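Putative O-acetylhomoserine (Thiol)-lyase (Campylobacter jejuni, PDB 4OC9) probably catalyses, with pyridoxal 5'-phosphate as cofactor, the transfer of the aminocarboxypropyl group of O-acetylhomoserine to sulfide or a thiol. Local coordinates at residues Glu287-Ala290 and Val291-Glu294; Gly407-Ser411 and Asp412-Ala416; Ile293-His296 and Ser297-Glu301. One frame throughout, in Å; residues are numbered along the deposited sequence.

Contact 1: residues Glu287-Ala290 and Val291-Glu294; sequences ETLA and VRIE
The hydroxyl OG1 of T288 is gripped from two directions: it accepts from R292 one turn further along the helix, NE to OG1 being 2.8 Å, and it also bonds to the carbonyl of G285 one turn before. The bond from NE is almost straight (170°), and OG1 lies at the edge of the guanidinium group, only 1° out of its plane. A bend at chi3 (-64°) turns the arginine back along the helix, so that NE faces the threonine. Threonine suits this place because its short branched side chain can accept from the arginine and still reach a backbone carbonyl. The other two nitrogens of the guanidinium are held as well, NH2 by the O of G285 and NH1 by the O of Y207, which should fix its rotation. L289 backs the group: its CA lies over one face, with R292 NH2 3.4 Å from L289 CA, and L289 CD1 is 3.7 Å from the same NH2. On the backbone, R292 N donates to T288 O at 3.1 Å and I293 N to L289 O at 2.8 Å. L289 CD1 also packs on I293 CB, 4.1 Å away, while I293 leans on L189 and Y207. T288 and V291 pack on Q211 and K295 of the second subunit, respectively. The whole is an i to i+4 threonine-arginine pair on the long helix 276-309, set at the subunit interface and tied to Y207, the neighbour of K206, the lysine that carries the pyridoxal phosphate.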
loop_
_atom_site.group_PDB
_atom_site.type_symbol
_atom_site.label_atom_id
_atom_site.label_comp_id
_atom_site.label_asym_id
_atom_site.label_seq_id
_atom_site.Cartn_x
_atom_site.Cartn_y
_atom_site.Cartn_z
ATOM N N GLU D 287 -6.290 -2.153 -16.472
ATOM C CA GLU D 287 -7.111 -3.344 -16.748
ATOM C C GLU D 287 -8.578 -3.058 -17.049
ATOM O O GLU D 287 -9.172 -3.705 -17.881
ATOM C CB GLU D 287 -7.085 -4.367 -15.584
ATOM C CG GLU D 287 -5.757 -5.101 -15.307
ATOM C CD GLU D 287 -5.940 -6.280 -14.353
ATOM O OE1 GLU D 287 -7.019 -6.371 -13.729
ATOM O OE2 GLU D 287 -4.995 -7.113 -14.182
ATOM N N THR D 288 -9.149 -2.097 -16.347
ATOM C CA THR D 288 -10.550 -1.756 -16.508
ATOM C C THR D 288 -10.874 -0.510 -17.293
ATOM O O THR D 288 -12.025 -0.136 -17.409
ATOM C CB THR D 288 -11.152 -1.495 -15.100
ATOM O OG1 THR D 288 -10.461 -0.414 -14.480
ATOM C CG2 THR D 288 -11.047 -2.747 -14.163
ATOM N N LEU D 289 -9.860 0.177 -17.778
ATOM C CA LEU D 289 -10.083 1.407 -18.510
ATOM C C LEU D 289 -11.014 1.256 -19.699
ATOM O O LEU D 289 -11.842 2.130 -19.955
ATOM C CB LEU D 289 -8.733 1.996 -18.944
ATOM C CG LEU D 289 -8.762 3.283 -19.741
ATOM C CD1 LEU D 289 -9.541 4.383 -19.047
ATOM C CD2 LEU D 289 -7.349 3.755 -20.005
ATOM N N ALA D 290 -10.902 0.156 -20.427
ATOM C CA ALA D 290 -11.752 -0.030 -21.598
ATOM C C ALA D 290 -13.227 0.014 -21.259
ATOM O O ALA D 290 -14.014 0.652 -21.968
ATOM C CB ALA D 290 -11.420 -1.316 -22.320
ATOM N N VAL D 291 -13.629 -0.659 -20.199
ATOM C CA VAL D 291 -15.050 -0.631 -19.838
ATOM C C VAL D 291 -15.422 0.738 -19.240
ATOM O O VAL D 291 -16.449 1.326 -19.586
ATOM C CB VAL D 291 -15.482 -1.785 -18.908
ATOM C CG1 VAL D 291 -15.252 -3.122 -19.592
ATOM C CG2 VAL D 291 -14.748 -1.759 -17.596
ATOM N N ARG D 292 -14.578 1.265 -18.373
ATOM C CA ARG D 292 -14.840 2.561 -17.762
ATOM C C ARG D 292 -14.959 3.742 -18.725
ATOM O O ARG D 292 -15.909 4.514 -18.616
ATOM C CB ARG D 292 -13.771 2.917 -16.724
ATOM C CG ARG D 292 -13.791 1.995 -15.541
ATOM C CD ARG D 292 -12.782 2.338 -14.449
ATOM N NE ARG D 292 -11.394 2.224 -14.844
ATOM C CZ ARG D 292 -10.630 3.216 -15.288
ATOM N NH1 ARG D 292 -11.094 4.450 -15.421
ATOM N NH2 ARG D 292 -9.370 2.972 -15.598
ATOM N N ILE D 293 -14.024 3.880 -19.659
ATOM C CA ILE D 293 -14.064 5.009 -20.569
ATOM C C ILE D 293 -15.356 5.057 -21.394
ATOM O O ILE D 293 -15.807 6.127 -21.774
ATOM C CB ILE D 293 -12.811 5.061 -21.463
ATOM C CG1 ILE D 293 -12.601 6.458 -22.020
ATOM C CG2 ILE D 293 -12.821 3.964 -22.512
ATOM C CD1 ILE D 293 -12.335 7.512 -20.952
ATOM N N GLU D 294 -15.935 3.909 -21.700
ATOM C CA GLU D 294 -17.192 3.887 -22.450
ATOM C C GLU D 294 -18.328 4.481 -21.613
ATOM O O GLU D 294 -19.126 5.255 -22.134
ATOM C CB GLU D 294 -17.551 2.486 -22.960
ATOM C CG GLU D 294 -16.519 1.963 -23.968
ATOM C CD GLU D 294 -16.926 0.678 -24.694
ATOM O OE1 GLU D 294 -18.034 0.160 -24.438
ATOM O OE2 GLU D 294 -16.145 0.230 -25.569
HETATM O O HOH W 1 -13.134 0.661 -25.104
#

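Contact 2: residues Gly407-Ser411 and Asp412-Ala416; sequences GLENS and DDLIA
N410 caps a helix: its side-chain OD1 accepts from D412 N at 2.8 Å and from D413 N at 3.3 Å, both weak bonds, the first strongly bent (128°). With CG anti to the backbone N (chi1 175°), the amide folds over the start of the helix, where amide hydrogens lack carbonyls of a preceding turn; asparagine, short and with a good acceptor, fits this N-cap position. Its main chain begins the regular pattern, N410 O taking L414 N at 3.0 Å, and S411 O takes I415 N at 2.8 Å. A water joins S411 OG to D412 OD1 and donates to the latter at 2.8 Å.

E409 and D413 find their polar partners outside the two segments. E409 OE1 bonds to S374 OG and OE2 to H12 of the second subunit, whose T8 OG1 bonds to both D413 OD2 and N410 N, and whose N5 N also holds D413 OD2. L414 CD2 lies 3.5 Å from E409 OE1, its side chain crossing that of E409 at about a right angle, so leucine covers the buried carboxylate with hydrocarbon. The loop leads from strand 401-405 into helix 411-422, whose S411 and I415 rest on helix 276-309 at K302 and F306.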
loop_
_atom_site.group_PDB
_atom_site.type_symbol
_atom_site.label_atom_id
_atom_site.label_comp_id
_atom_site.label_asym_id
_atom_site.label_seq_id
_atom_site.Cartn_x
_atom_site.Cartn_y
_atom_site.Cartn_z
ATOM N N GLY D 407 -18.273 11.548 -14.425
ATOM C CA GLY D 407 -17.967 10.295 -13.749
ATOM C C GLY D 407 -18.749 9.092 -14.189
ATOM O O GLY D 407 -19.306 9.080 -15.281
ATOM N N LEU D 408 -18.794 8.086 -13.325
ATOM C CA LEU D 408 -19.486 6.826 -13.627
ATOM C C LEU D 408 -20.842 6.713 -12.954
ATOM O O LEU D 408 -21.437 5.657 -13.001
ATOM C CB LEU D 408 -18.627 5.642 -13.200
ATOM C CG LEU D 408 -17.218 5.543 -13.808
ATOM C CD1 LEU D 408 -16.504 4.351 -13.202
ATOM C CD2 LEU D 408 -17.280 5.423 -15.311
ATOM N N GLU D 409 -21.311 7.795 -12.321
ATOM C CA GLU D 409 -22.609 7.762 -11.656
ATOM C C GLU D 409 -23.758 7.585 -12.681
ATOM O O GLU D 409 -23.549 7.628 -13.898
ATOM C CB GLU D 409 -22.948 9.042 -10.875
ATOM C CG GLU D 409 -21.988 9.555 -9.812
ATOM C CD GLU D 409 -20.817 10.384 -10.336
ATOM O OE1 GLU D 409 -20.567 10.483 -11.549
ATOM O OE2 GLU D 409 -20.152 11.014 -9.494
ATOM N N ASN D 410 -24.969 7.384 -12.179
ATOM C CA ASN D 410 -26.133 7.247 -13.053
ATOM C C ASN D 410 -26.417 8.614 -13.717
ATOM O O ASN D 410 -26.474 9.622 -13.042
ATOM C CB ASN D 410 -27.320 6.730 -12.258
ATOM C CG ASN D 410 -28.574 6.680 -13.080
ATOM O OD1 ASN D 410 -29.111 7.712 -13.457
ATOM N ND2 ASN D 410 -29.119 5.493 -13.249
ATOM N N SER D 411 -26.549 8.625 -15.040
ATOM C CA SER D 411 -26.773 9.861 -15.791
ATOM C C SER D 411 -27.989 10.682 -15.351
ATOM O O SER D 411 -27.936 11.898 -15.359
ATOM C CB SER D 411 -26.798 9.582 -17.303
ATOM O OG SER D 411 -27.813 8.633 -17.668
ATOM N N ASP D 412 -29.078 10.032 -14.997
ATOM C CA ASP D 412 -30.253 10.769 -14.555
ATOM C C ASP D 412 -29.921 11.519 -13.285
ATOM O O ASP D 412 -30.340 12.669 -13.119
ATOM C CB ASP D 412 -31.461 9.867 -14.370
ATOM C CG ASP D 412 -31.999 9.340 -15.679
ATOM O OD1 ASP D 412 -31.768 9.973 -16.743
ATOM O OD2 ASP D 412 -32.685 8.301 -15.658
ATOM N N ASP D 413 -29.193 10.865 -12.376
ATOM C CA ASP D 413 -28.777 11.507 -11.114
ATOM C C ASP D 413 -27.859 12.696 -11.387
ATOM O O ASP D 413 -27.997 13.749 -10.775
ATOM C CB ASP D 413 -28.036 10.530 -10.226
ATOM C CG ASP D 413 -28.908 9.460 -9.683
ATOM O OD1 ASP D 413 -30.139 9.634 -9.666
ATOM O OD2 ASP D 413 -28.373 8.429 -9.236
ATOM N N LEU D 414 -26.946 12.530 -12.336
ATOM C CA LEU D 414 -26.041 13.609 -12.687
ATOM C C LEU D 414 -26.780 14.799 -13.301
ATOM O O LEU D 414 -26.525 15.954 -12.958
ATOM C CB LEU D 414 -24.948 13.118 -13.646
ATOM C CG LEU D 414 -23.994 12.083 -13.073
ATOM C CD1 LEU D 414 -22.977 11.730 -14.142
ATOM C CD2 LEU D 414 -23.288 12.621 -11.832
ATOM N N ILE D 415 -27.680 14.494 -14.237
ATOM C CA ILE D 415 -28.465 15.522 -14.926
ATOM C C ILE D 415 -29.295 16.263 -13.910
ATOM O O ILE D 415 -29.319 17.475 -13.903
ATOM C CB ILE D 415 -29.315 14.893 -16.015
ATOM C CG1 ILE D 415 -28.409 14.494 -17.185
ATOM C CG2 ILE D 415 -30.327 15.900 -16.520
ATOM C CD1 ILE D 415 -29.094 13.721 -18.287
ATOM N N ALA D 416 -29.935 15.526 -13.009
ATOM C CA ALA D 416 -30.745 16.151 -11.973
ATOM C C ALA D 416 -29.915 17.080 -11.066
ATOM O O ALA D 416 -30.393 18.134 -10.651
ATOM C CB ALA D 416 -31.439 15.096 -11.119
HETATM O O HOH W 2 -29.705 10.019 -18.598
#

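Contact 3: residues Ile293-His296 and Ser297-Glu301; sequences IEKH and SQNAE
Rotated to chi1 -63°, beside its own backbone N, the hydroxyl of S297 turns back along the alpha helix to the carbonyl of I293, four residues earlier. K295 bends twice: the bend at chi2 (67°) carries CD and CE across to the amide of N299, in another i to i+4 pair, and the bend at chi4 (-62°) directs NZ to L408 O. There K295 CE is 3.5 Å from N299 OD1, the two side chains passing obliquely. Both polar ends leave the helix for the chain at 407-409, N299 ND2 bonding to G407 O and, weakly, to E409 O. A long flexible lysine and a short stiff asparagine suit this, since each can present N-H donors to carbonyls of one loop. H296, the residue after K295, bonds through ND1 to I406 O and sets its ring edge-to-face with Y207.

Behind these side chains run the regular i to i+4 backbone hydrogen bonds, such as Q298 N to E294 O at 2.8 Å. Serine is suited to its buried place because it can meet its polarity within the helix: I293 O accepts twice, from S297 N at 2.9 Å and from S297 OG at 2.8 Å, the two donors arriving from opposite faces of the carbonyl plane.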
loop_
_atom_site.group_PDB
_atom_site.type_symbol
_atom_site.label_atom_id
_atom_site.label_comp_id
_atom_site.label_asym_id
_atom_site.label_seq_id
_atom_site.Cartn_x
_atom_site.Cartn_y
_atom_site.Cartn_z
ATOM N N ILE D 293 -14.024 3.880 -19.659
ATOM C CA ILE D 293 -14.064 5.009 -20.569
ATOM C C ILE D 293 -15.356 5.057 -21.394
ATOM O O ILE D 293 -15.807 6.127 -21.774
ATOM C CB ILE D 293 -12.811 5.061 -21.463
ATOM C CG1 ILE D 293 -12.601 6.458 -22.020
ATOM C CG2 ILE D 293 -12.821 3.964 -22.512
ATOM C CD1 ILE D 293 -12.335 7.512 -20.952
ATOM N N GLU D 294 -15.935 3.909 -21.700
ATOM C CA GLU D 294 -17.192 3.887 -22.450
ATOM C C GLU D 294 -18.328 4.481 -21.613
ATOM O O GLU D 294 -19.126 5.255 -22.134
ATOM C CB GLU D 294 -17.551 2.486 -22.960
ATOM C CG GLU D 294 -16.519 1.963 -23.968
ATOM C CD GLU D 294 -16.926 0.678 -24.694
ATOM O OE1 GLU D 294 -18.034 0.160 -24.438
ATOM O OE2 GLU D 294 -16.145 0.230 -25.569
ATOM N N LYS D 295 -18.390 4.147 -20.315
ATOM C CA LYS D 295 -19.431 4.700 -19.445
ATOM C C LYS D 295 -19.191 6.208 -19.310
ATOM O O LYS D 295 -20.119 7.013 -19.334
ATOM C CB LYS D 295 -19.407 4.070 -18.053
ATOM C CG LYS D 295 -20.505 4.576 -17.125
ATOM C CD LYS D 295 -21.870 4.131 -17.612
ATOM C CE LYS D 295 -23.033 4.632 -16.744
ATOM N NZ LYS D 295 -23.071 4.185 -15.327
ATOM N N HIS D 296 -17.943 6.588 -19.079
ATOM C CA HIS D 296 -17.648 7.995 -18.961
ATOM C C HIS D 296 -18.178 8.717 -20.200
ATOM O O HIS D 296 -18.761 9.805 -20.086
ATOM C CB HIS D 296 -16.150 8.304 -18.883
ATOM C CG HIS D 296 -15.486 7.977 -17.582
ATOM N ND1 HIS D 296 -15.593 8.795 -16.475
ATOM C CD2 HIS D 296 -14.548 7.057 -17.275
ATOM C CE1 HIS D 296 -14.846 8.320 -15.508
ATOM N NE2 HIS D 296 -14.210 7.257 -15.964
ATOM N N SER D 297 -17.914 8.126 -21.362
ATOM C CA SER D 297 -18.316 8.714 -22.651
ATOM C C SER D 297 -19.812 8.779 -22.831
ATOM O O SER D 297 -20.349 9.788 -23.233
ATOM C CB SER D 297 -17.637 7.971 -23.806
ATOM O OG SER D 297 -16.212 8.106 -23.735
ATOM N N GLN D 298 -20.476 7.684 -22.557
ATOM C CA GLN D 298 -21.930 7.633 -22.669
ATOM C C GLN D 298 -22.560 8.691 -21.727
ATOM O O GLN D 298 -23.470 9.415 -22.135
ATOM C CB GLN D 298 -22.438 6.230 -22.316
ATOM C CG GLN D 298 -21.996 5.157 -23.302
ATOM C CD GLN D 298 -22.222 3.725 -22.793
ATOM O OE1 GLN D 298 -22.174 3.459 -21.585
ATOM N NE2 GLN D 298 -22.384 2.789 -23.721
ATOM N N ASN D 299 -22.103 8.747 -20.473
ATOM C CA ASN D 299 -22.628 9.739 -19.556
ATOM C C ASN D 299 -22.363 11.156 -20.035
ATOM O O ASN D 299 -23.249 12.000 -19.999
ATOM C CB ASN D 299 -22.051 9.606 -18.161
ATOM C CG ASN D 299 -22.639 8.449 -17.370
ATOM O OD1 ASN D 299 -23.647 7.887 -17.738
ATOM N ND2 ASN D 299 -22.025 8.140 -16.232
ATOM N N ALA D 300 -21.144 11.423 -20.493
ATOM C CA ALA D 300 -20.803 12.756 -20.956
ATOM C C ALA D 300 -21.704 13.228 -22.063
ATOM O O ALA D 300 -22.129 14.397 -22.096
ATOM C CB ALA D 300 -19.357 12.810 -21.414
ATOM N N GLU D 301 -21.999 12.324 -22.992
ATOM C CA GLU D 301 -22.851 12.662 -24.126
ATOM C C GLU D 301 -24.250 13.054 -23.684
ATOM O O GLU D 301 -24.776 14.049 -24.163
ATOM C CB GLU D 301 -22.870 11.545 -25.135
ATOM C CG GLU D 301 -23.568 11.920 -26.426
ATOM C CD GLU D 301 -23.195 10.857 -27.515
ATOM O OE1 GLU D 301 -23.916 10.496 -28.503
ATOM O OE2 GLU D 301 -22.043 10.362 -27.369
#

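Following the chain, contact 1 comes first on helix 276-309, and contact 3 continues on the same helix about 10 Å further on between centres, overlapping it at I293 and E294. Contact 2 follows both in series, more than a hundred residues later, at the turn from strand 401-405 into helix 411-422. All three are local, so none encloses another and no long loop is closed within any of them. The long-range ties lie between them: loop 407-409 of contact 2 is held to contact 3 through N299 and K295, and its L408 CD2 packs 3.7 Å from R292 O of contact 1. All three reach the second subunit, contact 3 only through K295, consistent with one shared interface.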